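Local coordinates for secreted protein of unknown function DUF1311 (Pseudomonas putida, PDB 3GI7), which is of unknown function but has an LprI-like domain, so it may inhibit lysozyme, at residues D16-T19 / F20-A24; E81-S85 / N86-I90; I90-N93 / S94-Q98. One frame throughout, in Å; residues are numbered along the deposited sequence.

All three contacts are local and sit toward one end of a three-helix chain. Contact 1 starts helix 17-49. Contacts 2 and 3 follow each other on helix 86-111 and share I90. Contact 2 is a surface contact, while contacts 1 and 3 are partly buried. The chemistry follows the place. Contacts 1 and 2 both cap a helix, one through an aspartate carboxylate and the other through a serine hydroxyl. Contact 3 lies within the helix, where a serine hydroxyl turns back to a backbone carbonyl. Contacts 1 and 3 each carry a disulfide cysteine, one between subunits and one within the chain. Helices 17-49 and 86-111 touch repeatedly, for instance T19 CG2 3.7 Å from I90 CD1.

Contact 1: D16-T19 / F20-A24; sequences DQQT and FACAA
Q18 and C22 meet one turn apart near the start of helix 17-49. Q18 CG lies 3.8 Å from C22 SG. Because CG of Q18 stands opposite its backbone N (chi1 -173°), it touches the sulfur, and the extended chain carries the amide away. C22 N to Q18 O, at 2.8 Å, joins the two residues along the backbone. A21 N to Q17 O, at 2.8 Å, and A23 N to T19 O, at 3.0 Å, continue the helical pattern. The bond from F20 N to D16 O is weak.

D16 is the N-cap, and its OD2 is gripped twice by one residue. T19 N donates to D16 OD2 at 3.0 Å from above the carboxylate plane, 45° out of it. T19 OG1 donates to the same OD2 at 2.7 Å, on the anti lone pair. The hydroxyl can do this because OG1 sits beside the backbone N of T19 (chi1 -54°).

Farther out, C22 forms a disulfide with C22 of the second subunit. F25 of that subunit packs on D16, Q18 and T19. The cap thus puts a carboxylate at the helix start, where its charge would probably suit the helix dipole, close to a covalent subunit link.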
loop_
_atom_site.group_PDB
_atom_site.type_symbol
_atom_site.label_atom_id
_atom_site.label_comp_id
_atom_site.label_asym_id
_atom_site.label_seq_id
_atom_site.Cartn_x
_atom_site.Cartn_y
_atom_site.Cartn_z
ATOM N N ASP A 16 25.607 3.831 -13.973
ATOM C CA ASP A 16 24.974 4.871 -14.783
ATOM C C ASP A 16 24.702 6.123 -13.956
ATOM O O ASP A 16 24.054 6.044 -12.935
ATOM C CB ASP A 16 23.650 4.348 -15.353
ATOM C CG ASP A 16 22.922 5.382 -16.151
ATOM O OD1 ASP A 16 23.507 5.893 -17.123
ATOM O OD2 ASP A 16 21.774 5.703 -15.789
ATOM N N GLN A 17 25.184 7.273 -14.415
ATOM C CA GLN A 17 25.083 8.500 -13.634
ATOM C C GLN A 17 23.632 8.941 -13.438
ATOM O O GLN A 17 23.270 9.356 -12.362
ATOM C CB GLN A 17 25.878 9.627 -14.275
ATOM C CG GLN A 17 26.046 10.839 -13.382
ATOM C CD GLN A 17 26.959 11.879 -14.019
ATOM O OE1 GLN A 17 26.666 12.366 -15.105
ATOM N NE2 GLN A 17 28.070 12.210 -13.352
ATOM N N GLN A 18 22.819 8.881 -14.495
ATOM C CA GLN A 18 21.441 9.364 -14.382
ATOM C C GLN A 18 20.615 8.525 -13.411
ATOM O O GLN A 18 19.863 9.082 -12.605
ATOM C CB GLN A 18 20.786 9.464 -15.767
ATOM C CG GLN A 18 19.418 10.133 -15.681
ATOM C CD GLN A 18 18.710 10.245 -17.020
ATOM O OE1 GLN A 18 19.009 9.507 -17.967
ATOM N NE2 GLN A 18 17.732 11.142 -17.089
ATOM N N THR A 19 20.798 7.205 -13.420
ATOM C CA THR A 19 20.138 6.340 -12.434
ATOM C C THR A 19 20.473 6.764 -11.002
ATOM O O THR A 19 19.568 6.947 -10.170
ATOM C CB THR A 19 20.506 4.863 -12.643
ATOM O OG1 THR A 19 20.215 4.511 -14.000
ATOM C CG2 THR A 19 19.744 3.942 -11.644
ATOM N N PHE A 20 21.774 6.942 -10.723
ATOM C CA PHE A 20 22.217 7.385 -9.427
ATOM C C PHE A 20 21.632 8.753 -9.066
ATOM O O PHE A 20 21.102 8.904 -7.966
ATOM C CB PHE A 20 23.749 7.478 -9.427
ATOM C CG PHE A 20 24.326 7.919 -8.131
ATOM C CD1 PHE A 20 24.503 7.013 -7.099
ATOM C CD2 PHE A 20 24.761 9.229 -7.966
ATOM C CE1 PHE A 20 25.035 7.408 -5.898
ATOM C CE2 PHE A 20 25.312 9.631 -6.777
ATOM C CZ PHE A 20 25.424 8.707 -5.720
ATOM N N ALA A 21 21.789 9.738 -9.968
ATOM C CA ALA A 21 21.389 11.131 -9.685
ATOM C C ALA A 21 19.865 11.205 -9.437
ATOM O O ALA A 21 19.423 11.892 -8.528
ATOM C CB ALA A 21 21.784 12.073 -10.832
ATOM N N CYS A 22 19.082 10.517 -10.270
ATOM C CA CYS A 22 17.634 10.570 -10.180
ATOM C C CYS A 22 17.091 9.823 -8.967
ATOM O O CYS A 22 16.085 10.223 -8.428
ATOM C CB CYS A 22 16.970 10.044 -11.445
ATOM S SG CYS A 22 17.073 11.231 -12.837
ATOM N N ALA A 23 17.746 8.754 -8.546
ATOM C CA ALA A 23 17.381 8.079 -7.291
ATOM C C ALA A 23 17.548 9.045 -6.110
ATOM O O ALA A 23 16.655 9.134 -5.268
ATOM C CB ALA A 23 18.214 6.765 -7.083
ATOM N N ALA A 24 18.650 9.780 -6.057
ATOM C CA ALA A 24 18.864 10.759 -4.971
ATOM C C ALA A 24 17.873 11.893 -5.068
ATOM O O ALA A 24 17.257 12.317 -4.080
ATOM C CB ALA A 24 20.319 11.312 -4.986
#

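Contact 2: E81-S85 / N86-I90; sequences EQPGS and NAYQI
An N-cap opens helix 86-111, with S85 as the capping residue and Y88 as its partner. S85 OG accepts from Y88 N at 3.0 Å. The hydroxyl lies between the backbone N and the carbonyl carbon of S85 (chi1 71°), and from there it faces the first turn. S85 OG also donates to Q82 O at 3.0 Å, in the carbonyl plane and on a lone pair. Q82 O accepts from S85 N as well, which closes a type II turn from Q82 to S85. Q89 N donates to S85 O at 2.8 Å and begins the helical bonding.

The Y88 ring lies against the turn. P83 CA stands over one ring face, 3.6 Å from the centroid of the Y88 ring and 10° off its normal, a CH-pi contact. E81 CB is at the ring edge. Y88 CG is swung opposite the backbone N (chi1 177°), which carries the ring back under the turn. E81, bent at chi2, brings OE1 to 3.5 Å from A87 CB. Q89 bends so that its OE1 comes 3.5 Å from G84 CA. With an alanine in place of Y88, P83 would probably lose the flat surface it rests on, and the turn would be likely to shift more freely.

At G84 the backbone angles would press a CB against the carbonyl O of P83, so the position suits glycine. Proline and then glycine at the two central positions is the classic type II turn, here leading straight into a serine-capped helix.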
loop_
_atom_site.group_PDB
_atom_site.type_symbol
_atom_site.label_atom_id
_atom_site.label_comp_id
_atom_site.label_asym_id
_atom_site.label_seq_id
_atom_site.Cartn_x
_atom_site.Cartn_y
_atom_site.Cartn_z
ATOM N N GLU A 81 23.510 -5.355 -0.473
ATOM C CA GLU A 81 24.336 -4.376 -1.161
ATOM C C GLU A 81 25.413 -3.894 -0.208
ATOM O O GLU A 81 25.319 -4.069 1.014
ATOM C CB GLU A 81 23.532 -3.199 -1.727
ATOM C CG GLU A 81 22.344 -3.564 -2.569
ATOM C CD GLU A 81 22.716 -4.183 -3.873
ATOM O OE1 GLU A 81 23.918 -4.201 -4.250
ATOM O OE2 GLU A 81 21.785 -4.656 -4.544
ATOM N N GLN A 82 26.476 -3.362 -0.790
ATOM C CA GLN A 82 27.616 -2.883 -0.038
ATOM C C GLN A 82 27.388 -1.430 0.344
ATOM O O GLN A 82 27.305 -0.589 -0.534
ATOM C CB GLN A 82 28.865 -2.958 -0.929
ATOM C CG GLN A 82 30.105 -2.372 -0.316
ATOM C CD GLN A 82 31.237 -2.261 -1.333
ATOM O OE1 GLN A 82 31.296 -1.328 -2.125
ATOM N NE2 GLN A 82 32.123 -3.233 -1.310
ATOM N N PRO A 83 27.332 -1.111 1.647
ATOM C CA PRO A 83 27.136 0.292 2.043
ATOM C C PRO A 83 28.039 1.260 1.332
ATOM O O PRO A 83 29.259 1.072 1.311
ATOM C CB PRO A 83 27.456 0.273 3.543
ATOM C CG PRO A 83 26.830 -1.051 3.953
ATOM C CD PRO A 83 27.338 -1.990 2.841
ATOM N N GLY A 84 27.452 2.313 0.771
ATOM C CA GLY A 84 28.226 3.326 0.055
ATOM C C GLY A 84 28.356 3.103 -1.439
ATOM O O GLY A 84 28.700 4.034 -2.165
ATOM N N SER A 85 28.062 1.900 -1.933
ATOM C CA SER A 85 28.241 1.614 -3.341
ATOM C C SER A 85 27.121 2.308 -4.135
ATOM O O SER A 85 26.068 2.674 -3.582
ATOM C CB SER A 85 28.192 0.131 -3.597
ATOM O OG SER A 85 26.854 -0.454 -3.449
ATOM N N ASN A 86 27.341 2.460 -5.426
ATOM C CA ASN A 86 26.322 3.025 -6.313
ATOM C C ASN A 86 25.001 2.261 -6.129
ATOM O O ASN A 86 23.968 2.889 -5.908
ATOM C CB ASN A 86 26.766 2.976 -7.775
ATOM C CG ASN A 86 27.820 4.011 -8.121
ATOM O OD1 ASN A 86 28.635 4.422 -7.288
ATOM N ND2 ASN A 86 27.775 4.473 -9.343
ATOM N N ALA A 87 25.058 0.916 -6.187
ATOM C CA ALA A 87 23.907 0.053 -6.116
ATOM C C ALA A 87 23.199 0.203 -4.778
ATOM O O ALA A 87 21.957 0.212 -4.720
ATOM C CB ALA A 87 24.293 -1.432 -6.354
ATOM N N TYR A 88 23.983 0.334 -3.712
ATOM C CA TYR A 88 23.443 0.525 -2.389
ATOM C C TYR A 88 22.745 1.867 -2.266
ATOM O O TYR A 88 21.621 1.955 -1.733
ATOM C CB TYR A 88 24.519 0.438 -1.355
ATOM C CG TYR A 88 24.061 0.697 0.066
ATOM C CD1 TYR A 88 23.973 1.996 0.561
ATOM C CD2 TYR A 88 23.767 -0.362 0.927
ATOM C CE1 TYR A 88 23.607 2.243 1.871
ATOM C CE2 TYR A 88 23.375 -0.130 2.258
ATOM C CZ TYR A 88 23.296 1.179 2.700
ATOM O OH TYR A 88 22.984 1.434 3.976
ATOM N N GLN A 89 23.394 2.913 -2.741
ATOM C CA GLN A 89 22.765 4.241 -2.662
ATOM C C GLN A 89 21.455 4.329 -3.463
ATOM O O GLN A 89 20.467 4.907 -2.982
ATOM C CB GLN A 89 23.703 5.313 -3.162
ATOM C CG GLN A 89 24.929 5.529 -2.367
ATOM C CD GLN A 89 24.643 5.729 -0.947
ATOM O OE1 GLN A 89 25.093 4.951 -0.079
ATOM N NE2 GLN A 89 23.938 6.795 -0.661
ATOM N N ILE A 90 21.448 3.777 -4.673
ATOM C CA ILE A 90 20.247 3.744 -5.506
ATOM C C ILE A 90 19.138 2.941 -4.792
ATOM O O ILE A 90 17.969 3.364 -4.761
ATOM C CB ILE A 90 20.561 3.165 -6.905
ATOM C CG1 ILE A 90 21.463 4.133 -7.704
ATOM C CG2 ILE A 90 19.266 2.764 -7.629
ATOM C CD1 ILE A 90 22.157 3.502 -8.884
#

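Contact 3: I90-N93 / S94-Q98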
loop_
_atom_site.group_PDB
_atom_site.type_symbol
_atom_site.label_atom_id
_atom_site.label_comp_id
_atom_site.label_asym_id
_atom_site.label_seq_id
_atom_site.Cartn_x
_atom_site.Cartn_y
_atom_site.Cartn_z
ATOM N N ILE A 90 21.448 3.777 -4.673
ATOM C CA ILE A 90 20.247 3.744 -5.506
ATOM C C ILE A 90 19.138 2.941 -4.792
ATOM O O ILE A 90 17.969 3.364 -4.761
ATOM C CB ILE A 90 20.561 3.165 -6.905
ATOM C CG1 ILE A 90 21.463 4.133 -7.704
ATOM C CG2 ILE A 90 19.266 2.764 -7.629
ATOM C CD1 ILE A 90 22.157 3.502 -8.884
ATOM N N ALA A 91 19.485 1.769 -4.254
ATOM C CA ALA A 91 18.510 0.928 -3.554
ATOM C C ALA A 91 17.953 1.614 -2.294
ATOM O O ALA A 91 16.708 1.573 -2.047
ATOM C CB ALA A 91 19.115 -0.435 -3.195
ATOM N N TRP A 92 18.854 2.219 -1.534
ATOM C CA TRP A 92 18.516 2.920 -0.312
ATOM C C TRP A 92 17.587 4.071 -0.627
ATOM O O TRP A 92 16.485 4.166 -0.063
ATOM C CB TRP A 92 19.754 3.437 0.423
ATOM C CG TRP A 92 19.407 4.113 1.668
ATOM C CD1 TRP A 92 19.116 5.440 1.820
ATOM C CD2 TRP A 92 19.317 3.527 2.978
ATOM N NE1 TRP A 92 18.808 5.701 3.141
ATOM C CE2 TRP A 92 18.926 4.550 3.866
ATOM C CE3 TRP A 92 19.495 2.231 3.475
ATOM C CZ2 TRP A 92 18.724 4.323 5.220
ATOM C CZ3 TRP A 92 19.303 2.006 4.826
ATOM C CH2 TRP A 92 18.917 3.048 5.683
ATOM N N ASN A 93 18.001 4.902 -1.572
ATOM C CA ASN A 93 17.218 6.059 -1.980
ATOM C C ASN A 93 15.849 5.698 -2.566
ATOM O O ASN A 93 14.856 6.392 -2.260
ATOM C CB ASN A 93 18.031 6.963 -2.917
ATOM C CG ASN A 93 19.099 7.708 -2.209
ATOM O OD1 ASN A 93 19.018 7.906 -1.003
ATOM N ND2 ASN A 93 20.120 8.167 -2.951
ATOM N N SER A 94 15.766 4.623 -3.346
ATOM C CA SER A 94 14.480 4.133 -3.891
ATOM C C SER A 94 13.566 3.627 -2.777
ATOM O O SER A 94 12.359 3.875 -2.812
ATOM C CB SER A 94 14.680 3.011 -4.920
ATOM O OG SER A 94 15.546 3.491 -5.932
ATOM N N CYS A 95 14.141 2.951 -1.805
ATOM C CA CYS A 95 13.389 2.447 -0.662
ATOM C C CYS A 95 12.808 3.635 0.146
ATOM O O CYS A 95 11.608 3.657 0.486
ATOM C CB CYS A 95 14.295 1.562 0.182
ATOM S SG CYS A 95 13.471 0.865 1.642
ATOM N N ILE A 96 13.635 4.629 0.406
ATOM C CA ILE A 96 13.220 5.809 1.175
ATOM C C ILE A 96 12.098 6.484 0.413
ATOM O O ILE A 96 11.069 6.855 1.010
ATOM C CB ILE A 96 14.349 6.809 1.461
ATOM C CG1 ILE A 96 15.457 6.244 2.390
ATOM C CG2 ILE A 96 13.800 8.109 2.115
ATOM C CD1 ILE A 96 14.990 5.767 3.782
ATOM N N ALA A 97 12.264 6.638 -0.908
ATOM C CA ALA A 97 11.251 7.331 -1.710
ATOM C C ALA A 97 9.930 6.567 -1.681
ATOM O O ALA A 97 8.881 7.182 -1.406
ATOM C CB ALA A 97 11.720 7.579 -3.175
ATOM N N GLN A 98 9.967 5.257 -1.918
ATOM C CA GLN A 98 8.761 4.441 -1.948
ATOM C C GLN A 98 8.056 4.424 -0.585
ATOM O O GLN A 98 6.828 4.538 -0.494
ATOM C CB GLN A 98 9.105 3.019 -2.404
ATOM C CG GLN A 98 9.395 2.924 -3.897
ATOM C CD GLN A 98 10.132 1.666 -4.295
ATOM O OE1 GLN A 98 10.122 0.681 -3.570
ATOM N NE2 GLN A 98 10.830 1.715 -5.426
#
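I90 O is gripped twice by S94. S94 OG donates to I90 O at 2.7 Å, and S94 N donates to the same I90 O at 2.9 Å. The two donors come from opposite faces of the carbonyl plane, each tilted about 30° from it. The serine hydroxyl gets there because OG lies beside its own backbone N (chi1 -56°), pointing back one turn. The hydroxyl's donor is thus used within the helix. The backbone bonds continue through C95 N to A91 O, I96 N to W92 O and A97 N to N93 O, all at 2.9 Å.

On another side of the helix, W92 meets I96 one turn on. I96 CG1 approaches the indole obliquely, 3.5 Å from W92 NE1. I96 CD1 follows at 3.9 Å from the same W92 NE1. The aliphatic branch thus packs beside the pyrrole part of the indole. N93 is buried, and its OD1 is satisfied by a hydrogen bond from K27 NZ.

C95 forms a disulfide with C74, which ties helix 86-111 to helix 55-77. W92 and I96 both pack on C74, while I96 also touches R70. N93 lies on A24 of helix 17-49, and I96 reaches K27 and E31 there. The segment therefore packs against both other helices of the chain, with I96 meeting each of them.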